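Local coordinates for Ulp1-like SUMO protease (Chaetomium thermophilum, PDB 6DG4), which probably cleaves SUMO from its conjugates as a cysteine protease of the peptidase C48 (Ulp1-like) family, this chain being the catalytic domain, at residues E17-R22 against G246-D251; N121-D126 against G146-S151; T206-I211 against P229-R234. All coordinates share one frame; numbering follows the deposited sequence. Where two conformers were deposited one is given.

Contact 1 (E17-R22 against G246-D251); sequences EEWRSR and GDFTLD
The indole of Trp19 is engaged on both faces and at its edge. Phe248 comes over one face, its CE2 lying 3.4 Å from Trp19 CE2; Glu18 OE2 sits over the opposite face, 3.5 Å above the ring plane; and Asp247 OD2 meets the edge at the ring nitrogen. Trp19 CG stands anti to its carbonyl carbon (chi1 -83°), which swings the indole out to the 246-251 loop. The phenyl ring points its CE2-CZ edge at the indole in an edge-to-face pair, with 4.6 Å between the centroids of the Phe248 ring and the five-membered ring of Trp19 and their planes at 59°. At the rim, Trp19 NE1 donates to Asp247 OD2 over 2.9 Å with an N-H...O angle of 166°. The acceptor lies almost exactly in the indole plane, whereas the donor reaches the anti side of the carboxylate, tilted out of its plane. Glu18 and Asp247 are like charges, and one water donates to both, at 2.8 Å from Glu18 OE1 and 2.7 Å from Asp247 OD2, which probably eases their proximity. Glu18 OE2 also forms a salt bridge to Arg22 NH1, and the guanidinium lays one face over Trp19 CH2. A leucine in place of Trp19 would probably leave Asp247 without its N-H donor and Phe248 without the flat face it packs against. Both aromatic side chains also rest on Ala237 and Asn241 of helix 228-241. A T-shaped aromatic pair and an in-plane indole N-H...carboxylate bond thus join helix 17-27 to the loop after helix 228-241.

Contact 2 (N121-D126 against G146-S151); sequences NFLDID and GRRTVS
Leu123, in a helical turn lacking the regular bonds of a helix, brings its CA to within 5.6 Å of Gly146 CA, where the loop after strand 137-144 turns back toward strand 149-153. No direct hydrogen bond crosses here, so packing, including backbone atoms at Gly146, and water make the join. The two methyl groups of Leu123 lie against the guanidinium of Arg148: CD2 comes over one face, off-centre toward the rim and 3.8 Å from Arg148 CZ, while CD1 is 3.8 Å from Arg148 NH2. The two side chains cross at about a right angle. A bend at chi2 (-68°) folds the arginine back over its own loop, so that Gly146 CA lies at the edge of the guanidinium and NH1 hydrogen-bonds to the carbonyl of Pro145. The same NH1 donates to a water, 3.2 Å from it, that in turn donates to Leu123 O at 2.7 Å. A second water donates to Asp126 O at 2.8 Å and accepts a weak bond from Gly146 N, linking the two backbones. Arg148 has a positive phi (58°), and together with Thr149 it faces Arg144 across the hairpin: a G1 beta bulge, closing the tight link between strands 137-144 and 149-153 in the mixed sheet of this Ulp1-family domain, with the loop that leads into strand 127-134 packed against it.

Contact 3 (T206-I211 against P229-R234); sequences TITNAI and PLQRQR
Thr208 and Gln231 mark the closest approach of two regular helical segments, their CA atoms 8.3 Å apart, a spacing that leaves the side chains to bridge the helices. Both point their CB atoms across the interface, and the two side chains meet from opposite directions. The glutamine extends from its helix with CG anti to the backbone N (chi1 -178°) and then bends at chi2 (70°), which carries the amide to the threonine hydroxyl. Gln231 NE2 donates to Thr208 OG1 over 3.0 Å at an N-H...O angle of 159°, and the hydroxyl oxygen stays close to the amide plane. Hydrocarbon lies beside this polar link: Gln231 CG comes to 3.5 Å from Thr208 OG1, Thr208 CG2 stands 3.8 Å from Gln231 NE2, and Ile211 CD1, one helical turn on, comes to 4.0 Å from the same nitrogen.

Within its own helix, Thr208 OG1 is also hydrogen-bonded to the carbonyl of Val204, one turn earlier, and Val204 itself touches Gln231. Ile211 also packs on Ile72 of helix 62-80. Next to Gln231 on the same helix, Arg232 makes a salt bridge to Asp201, so a charged link also ties helix 228-241 to the residue just ahead of helix 202-215.

A buried threonine on a helix commonly gives its proton to the carbonyl one turn back, and here its oxygen also accepts across the helix-helix interface of this Ulp1-family domain. Because a carbonyl can only accept, the hydroxyl proton goes to Val204 O. Its orientation is thereby likely to be fixed, and one N-H of the glutamine amide is satisfied across the interface without a charge or a water among the atoms that meet.

Two of the contacts share an element: the second segment of contact 3 lies on helix 228-241, and contact 1 packs against that helix and involves the chain after it, so they touch, Phe248 CD1 being 4.1 Å from Arg234 NH2. Contact 2 lies across the chain's centre, at the turn between strands 137-144 and 149-153, with about 10 Å between its nearest atoms and those of contact 3. Contact 3 is core, a neutral hydrogen bond between buried side chains. Contacts 1 and 2 are partly buried and admit water: the first combines aromatic packing with carboxylates, the second leucine methyls on a guanidinium face with water-bridged backbone. Contact 1 joins regions near the two ends of the chain and encloses the other two in sequence.

Contact 1 (E17-R22 against G246-D251)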
# COMPACT_ATOMS: atom_id res chain seq x y z
N GLU A 17 23.83 5.31 9.49
CA GLU A 17 24.36 4.24 10.34
C GLU A 17 23.46 3.99 11.54
O GLU A 17 23.27 2.83 11.94
CB GLU A 17 25.79 4.57 10.76
CG GLU A 17 26.82 4.21 9.69
CD GLU A 17 28.24 4.64 10.02
OE1 GLU A 17 28.59 4.71 11.22
OE2 GLU A 17 29.00 4.90 9.06
N GLU A 18 22.87 5.04 12.11
CA GLU A 18 21.96 4.85 13.24
C GLU A 18 20.79 3.96 12.84
O GLU A 18 20.42 3.03 13.57
CB GLU A 18 21.45 6.21 13.75
CG GLU A 18 20.34 6.13 14.83
CD GLU A 18 19.06 6.93 14.50
OE1 GLU A 18 19.12 8.14 14.17
OE2 GLU A 18 17.97 6.32 14.58
N TRP A 19 20.17 4.23 11.69
CA TRP A 19 19.01 3.44 11.31
C TRP A 19 19.40 2.04 10.86
O TRP A 19 18.69 1.07 11.14
CB TRP A 19 18.18 4.16 10.25
CG TRP A 19 17.26 5.16 10.87
CD1 TRP A 19 17.33 6.52 10.75
CD2 TRP A 19 16.14 4.89 11.71
NE1 TRP A 19 16.32 7.10 11.47
CE2 TRP A 19 15.57 6.12 12.07
CE3 TRP A 19 15.55 3.71 12.19
CZ2 TRP A 19 14.44 6.22 12.88
CZ3 TRP A 19 14.43 3.81 12.99
CH2 TRP A 19 13.89 5.05 13.33
N ARG A 20 20.53 1.89 10.15
CA ARG A 20 21.00 0.56 9.82
C ARG A 20 21.22 -0.26 11.08
O ARG A 20 20.80 -1.42 11.17
CB ARG A 20 22.30 0.64 9.02
CG ARG A 20 22.14 1.21 7.64
CD ARG A 20 23.49 1.60 7.06
NE ARG A 20 24.45 0.50 7.11
CZ ARG A 20 25.77 0.66 7.02
NH1 ARG A 20 26.29 1.88 6.89
NH2 ARG A 20 26.57 -0.39 7.07
N SER A 21 21.87 0.34 12.08
CA SER A 21 22.13 -0.38 13.32
C SER A 21 20.83 -0.73 14.04
O SER A 21 20.72 -1.81 14.63
CB SER A 21 23.01 0.48 14.22
OG SER A 21 24.32 0.58 13.69
N ARG A 22 19.85 0.17 14.01
CA ARG A 22 18.59 -0.09 14.69
C ARG A 22 17.84 -1.23 14.01
O ARG A 22 17.26 -2.09 14.69
CB ARG A 22 17.77 1.20 14.68
CG ARG A 22 16.57 1.21 15.58
CD ARG A 22 16.31 2.64 16.01
NE ARG A 22 14.91 2.86 16.35
CZ ARG A 22 14.38 4.06 16.56
NH1 ARG A 22 15.13 5.15 16.45
NH2 ARG A 22 13.09 4.15 16.87
N GLY A 246 8.92 12.38 10.85
CA GLY A 246 10.26 12.61 11.36
C GLY A 246 11.27 12.35 10.27
O GLY A 246 11.18 12.91 9.17
N ASP A 247 12.24 11.47 10.55
CA ASP A 247 13.26 11.19 9.56
C ASP A 247 12.66 10.63 8.28
O ASP A 247 13.26 10.77 7.21
CB ASP A 247 14.27 10.16 10.09
CG ASP A 247 15.21 10.73 11.12
OD1 ASP A 247 14.99 11.84 11.64
OD2 ASP A 247 16.20 10.04 11.39
N PHE A 248 11.49 10.00 8.37
CA PHE A 248 10.89 9.30 7.23
C PHE A 248 9.64 9.99 6.71
O PHE A 248 8.84 9.37 6.01
CB PHE A 248 10.66 7.83 7.57
CG PHE A 248 11.93 7.11 7.94
CD1 PHE A 248 12.97 7.05 7.04
CD2 PHE A 248 12.10 6.56 9.19
CE1 PHE A 248 14.16 6.43 7.37
CE2 PHE A 248 13.29 5.94 9.53
CZ PHE A 248 14.32 5.88 8.62
N THR A 249 9.47 11.28 6.99
CA THR A 249 8.41 12.01 6.32
C THR A 249 8.58 11.90 4.81
O THR A 249 9.70 11.82 4.28
CB THR A 249 8.39 13.48 6.75
OG1 THR A 249 7.28 14.12 6.11
CG2 THR A 249 9.68 14.18 6.38
N LEU A 250 7.45 11.86 4.11
CA LEU A 250 7.42 11.84 2.66
C LEU A 250 7.28 13.24 2.07
O LEU A 250 7.06 13.37 0.86
CB LEU A 250 6.31 10.89 2.17
CG LEU A 250 6.49 9.41 2.54
CD1 LEU A 250 5.20 8.62 2.35
CD2 LEU A 250 7.63 8.76 1.76
N ASP A 251 7.45 14.29 2.89
CA ASP A 251 7.22 15.66 2.44
C ASP A 251 8.03 16.03 1.20
O ASP A 251 7.55 16.76 0.34
CB ASP A 251 7.56 16.64 3.56
CG ASP A 251 6.47 16.77 4.62
OD1 ASP A 251 5.37 16.18 4.48
OD2 ASP A 251 6.74 17.47 5.62
O HOH W 1 17.10 10.10 13.95

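Contact 2 (N121-D126 against G146-S151)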
# COMPACT_ATOMS: atom_id res chain seq x y z
N ASN A 121 -18.86 10.30 1.12
CA ASN A 121 -17.52 10.86 0.96
C ASN A 121 -16.70 10.18 -0.12
O ASN A 121 -15.55 10.56 -0.34
CB ASN A 121 -16.75 10.81 2.29
CG ASN A 121 -16.34 9.41 2.68
OD1 ASN A 121 -17.18 8.52 2.80
ND2 ASN A 121 -15.04 9.20 2.89
N PHE A 122 -17.27 9.19 -0.83
CA PHE A 122 -16.48 8.38 -1.75
C PHE A 122 -15.71 9.23 -2.76
O PHE A 122 -14.50 9.05 -2.93
CB PHE A 122 -17.40 7.38 -2.47
CG PHE A 122 -16.65 6.38 -3.30
CD1 PHE A 122 -16.10 5.27 -2.71
CD2 PHE A 122 -16.50 6.56 -4.66
CE1 PHE A 122 -15.41 4.35 -3.46
CE2 PHE A 122 -15.81 5.64 -5.42
CZ PHE A 122 -15.26 4.53 -4.81
N LEU A 123 -16.40 10.14 -3.45
CA LEU A 123 -15.73 10.94 -4.47
C LEU A 123 -14.76 11.96 -3.89
O LEU A 123 -13.95 12.51 -4.64
CB LEU A 123 -16.77 11.64 -5.35
CG LEU A 123 -17.68 10.71 -6.15
CD1 LEU A 123 -18.67 11.52 -6.97
CD2 LEU A 123 -16.88 9.81 -7.07
N ASP A 124 -14.81 12.21 -2.58
CA ASP A 124 -13.86 13.09 -1.91
C ASP A 124 -12.55 12.39 -1.59
O ASP A 124 -11.56 13.06 -1.29
CB ASP A 124 -14.50 13.62 -0.61
CG ASP A 124 -13.58 14.53 0.19
OD1 ASP A 124 -13.25 15.62 -0.30
OD2 ASP A 124 -13.21 14.16 1.33
N ILE A 125 -12.51 11.06 -1.64
CA ILE A 125 -11.27 10.33 -1.43
C ILE A 125 -10.41 10.46 -2.68
O ILE A 125 -10.92 10.34 -3.80
CB ILE A 125 -11.59 8.85 -1.14
CG1 ILE A 125 -12.50 8.72 0.09
CG2 ILE A 125 -10.31 8.06 -0.93
CD1 ILE A 125 -13.05 7.31 0.28
N ASP A 126 -9.10 10.66 -2.50
CA ASP A 126 -8.18 10.65 -3.63
C ASP A 126 -7.68 9.25 -3.98
O ASP A 126 -7.56 8.92 -5.17
CB ASP A 126 -6.94 11.50 -3.34
CG ASP A 126 -7.22 12.99 -3.30
OD1 ASP A 126 -8.24 13.45 -3.86
OD2 ASP A 126 -6.40 13.71 -2.71
N GLY A 146 -11.55 10.64 -7.38
CA GLY A 146 -11.59 11.93 -8.04
C GLY A 146 -11.31 11.83 -9.53
O GLY A 146 -11.77 12.66 -10.31
N ARG A 147 -10.54 10.82 -9.93
CA ARG A 147 -10.24 10.58 -11.33
C ARG A 147 -11.20 9.62 -12.00
O ARG A 147 -11.15 9.46 -13.22
CB ARG A 147 -8.81 10.05 -11.46
CG ARG A 147 -7.81 11.07 -10.97
CD ARG A 147 -6.39 10.66 -11.17
NE ARG A 147 -5.54 11.54 -10.39
CZ ARG A 147 -5.03 12.69 -10.82
NH1 ARG A 147 -5.27 13.12 -12.05
NH2 ARG A 147 -4.26 13.40 -10.01
N ARG A 148 -12.08 9.00 -11.22
CA ARG A 148 -13.02 8.00 -11.72
C ARG A 148 -12.27 6.85 -12.39
O ARG A 148 -12.64 6.38 -13.47
CB ARG A 148 -14.08 8.60 -12.66
CG ARG A 148 -14.75 9.87 -12.16
CD ARG A 148 -15.65 9.68 -10.94
NE ARG A 148 -16.47 10.87 -10.76
CZ ARG A 148 -16.11 11.96 -10.09
NH1 ARG A 148 -14.94 12.02 -9.49
NH2 ARG A 148 -16.93 13.00 -10.04
N THR A 149 -11.21 6.37 -11.74
CA THR A 149 -10.46 5.25 -12.28
C THR A 149 -10.29 4.13 -11.26
O THR A 149 -10.28 4.35 -10.05
CB THR A 149 -9.07 5.65 -12.80
OG1 THR A 149 -8.25 6.13 -11.73
CG2 THR A 149 -9.19 6.71 -13.88
N VAL A 150 -10.15 2.92 -11.79
CA VAL A 150 -9.69 1.78 -11.03
C VAL A 150 -8.44 1.24 -11.72
O VAL A 150 -8.31 1.31 -12.95
CB VAL A 150 -10.75 0.67 -10.89
CG1 VAL A 150 -12.05 1.23 -10.30
CG2 VAL A 150 -11.02 -0.01 -12.23
N SER A 151 -7.54 0.67 -10.93
CA SER A 151 -6.30 0.12 -11.45
C SER A 151 -5.90 -1.09 -10.64
O SER A 151 -6.21 -1.21 -9.45
CB SER A 151 -5.15 1.14 -11.39
OG SER A 151 -5.46 2.34 -12.07
O HOH W 2 -14.10 13.86 -6.97
O HOH W 3 -8.68 10.46 -7.18

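Contact 3 (T206-I211 against P229-R234)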
# COMPACT_ATOMS: atom_id res chain seq x y z
N THR A 206 4.49 -4.26 -3.96
CA THR A 206 3.16 -3.79 -3.59
C THR A 206 3.25 -2.56 -2.69
O THR A 206 2.57 -1.55 -2.92
CB THR A 206 2.40 -4.94 -2.92
OG1 THR A 206 2.13 -5.96 -3.89
CG2 THR A 206 1.07 -4.50 -2.32
N ILE A 207 4.10 -2.61 -1.66
CA ILE A 207 4.25 -1.46 -0.77
C ILE A 207 4.80 -0.26 -1.53
O ILE A 207 4.36 0.88 -1.35
CB ILE A 207 5.17 -1.83 0.42
CG1 ILE A 207 4.50 -2.82 1.36
CG2 ILE A 207 5.59 -0.57 1.18
CD1 ILE A 207 5.47 -3.49 2.32
N THR A 208 5.81 -0.49 -2.37
CA THR A 208 6.48 0.62 -3.03
C THR A 208 5.57 1.27 -4.06
O THR A 208 5.54 2.51 -4.18
CB THR A 208 7.80 0.15 -3.65
OG1 THR A 208 8.62 -0.45 -2.64
CG2 THR A 208 8.57 1.31 -4.25
N ASN A 209 4.80 0.47 -4.79
CA ASN A 209 3.81 1.02 -5.71
C ASN A 209 2.75 1.80 -4.97
O ASN A 209 2.24 2.81 -5.47
CB ASN A 209 3.19 -0.09 -6.56
CG ASN A 209 4.14 -0.60 -7.62
OD1 ASN A 209 5.06 0.11 -8.03
ND2 ASN A 209 3.93 -1.83 -8.06
N ALA A 210 2.38 1.35 -3.76
CA ALA A 210 1.42 2.08 -2.95
C ALA A 210 1.97 3.43 -2.52
O ALA A 210 1.24 4.43 -2.53
CB ALA A 210 0.98 1.24 -1.75
N ILE A 211 3.25 3.49 -2.13
CA ILE A 211 3.86 4.77 -1.80
C ILE A 211 3.76 5.70 -3.00
O ILE A 211 3.34 6.86 -2.89
CB ILE A 211 5.33 4.60 -1.38
CG1 ILE A 211 5.46 3.81 -0.08
CG2 ILE A 211 5.99 5.97 -1.24
CD1 ILE A 211 6.91 3.46 0.27
N PRO A 229 16.21 -5.03 -1.91
CA PRO A 229 16.83 -5.40 -0.62
C PRO A 229 17.01 -4.21 0.30
O PRO A 229 16.73 -4.30 1.51
CB PRO A 229 18.16 -6.03 -1.05
CG PRO A 229 17.84 -6.64 -2.39
CD PRO A 229 16.94 -5.62 -3.05
N LEU A 230 17.42 -3.07 -0.24
CA LEU A 230 17.51 -1.86 0.56
C LEU A 230 16.13 -1.38 0.98
O LEU A 230 15.95 -0.93 2.12
CB LEU A 230 18.25 -0.80 -0.24
CG LEU A 230 18.23 0.62 0.31
CD1 LEU A 230 18.82 0.66 1.71
CD2 LEU A 230 19.00 1.51 -0.67
N GLN A 231 15.15 -1.45 0.09
CA GLN A 231 13.80 -1.01 0.45
C GLN A 231 13.25 -1.81 1.62
O GLN A 231 12.50 -1.27 2.44
CB GLN A 231 12.89 -1.13 -0.77
CG GLN A 231 11.46 -0.65 -0.56
CD GLN A 231 11.31 0.84 -0.41
OE1 GLN A 231 12.18 1.54 0.12
NE2 GLN A 231 10.17 1.35 -0.85
N ARG A 232 13.60 -3.10 1.73
CA ARG A 232 13.18 -3.87 2.90
C ARG A 232 13.71 -3.24 4.19
O ARG A 232 13.00 -3.17 5.19
CB ARG A 232 13.66 -5.31 2.79
CG ARG A 232 12.99 -6.08 1.67
CD ARG A 232 13.79 -7.33 1.33
NE ARG A 232 13.18 -8.07 0.24
CZ ARG A 232 12.27 -9.03 0.40
NH1 ARG A 232 11.86 -9.36 1.62
NH2 ARG A 232 11.75 -9.63 -0.66
N GLN A 233 14.98 -2.80 4.18
CA GLN A 233 15.55 -2.15 5.35
C GLN A 233 14.83 -0.84 5.65
O GLN A 233 14.60 -0.51 6.82
CB GLN A 233 17.02 -1.85 5.13
CG GLN A 233 17.91 -3.03 5.01
CD GLN A 233 19.36 -2.59 4.97
OE1 GLN A 233 20.15 -2.90 5.87
NE2 GLN A 233 19.70 -1.84 3.95
N ARG A 234 14.50 -0.08 4.61
CA ARG A 234 13.81 1.19 4.80
C ARG A 234 12.41 0.97 5.36
O ARG A 234 11.97 1.71 6.25
CB ARG A 234 13.76 1.96 3.49
CG ARG A 234 15.15 2.36 2.97
CD ARG A 234 15.06 3.28 1.74
NE ARG A 234 14.32 4.48 2.10
CZ ARG A 234 14.81 5.49 2.81
NH1 ARG A 234 16.08 5.50 3.23
NH2 ARG A 234 14.03 6.50 3.13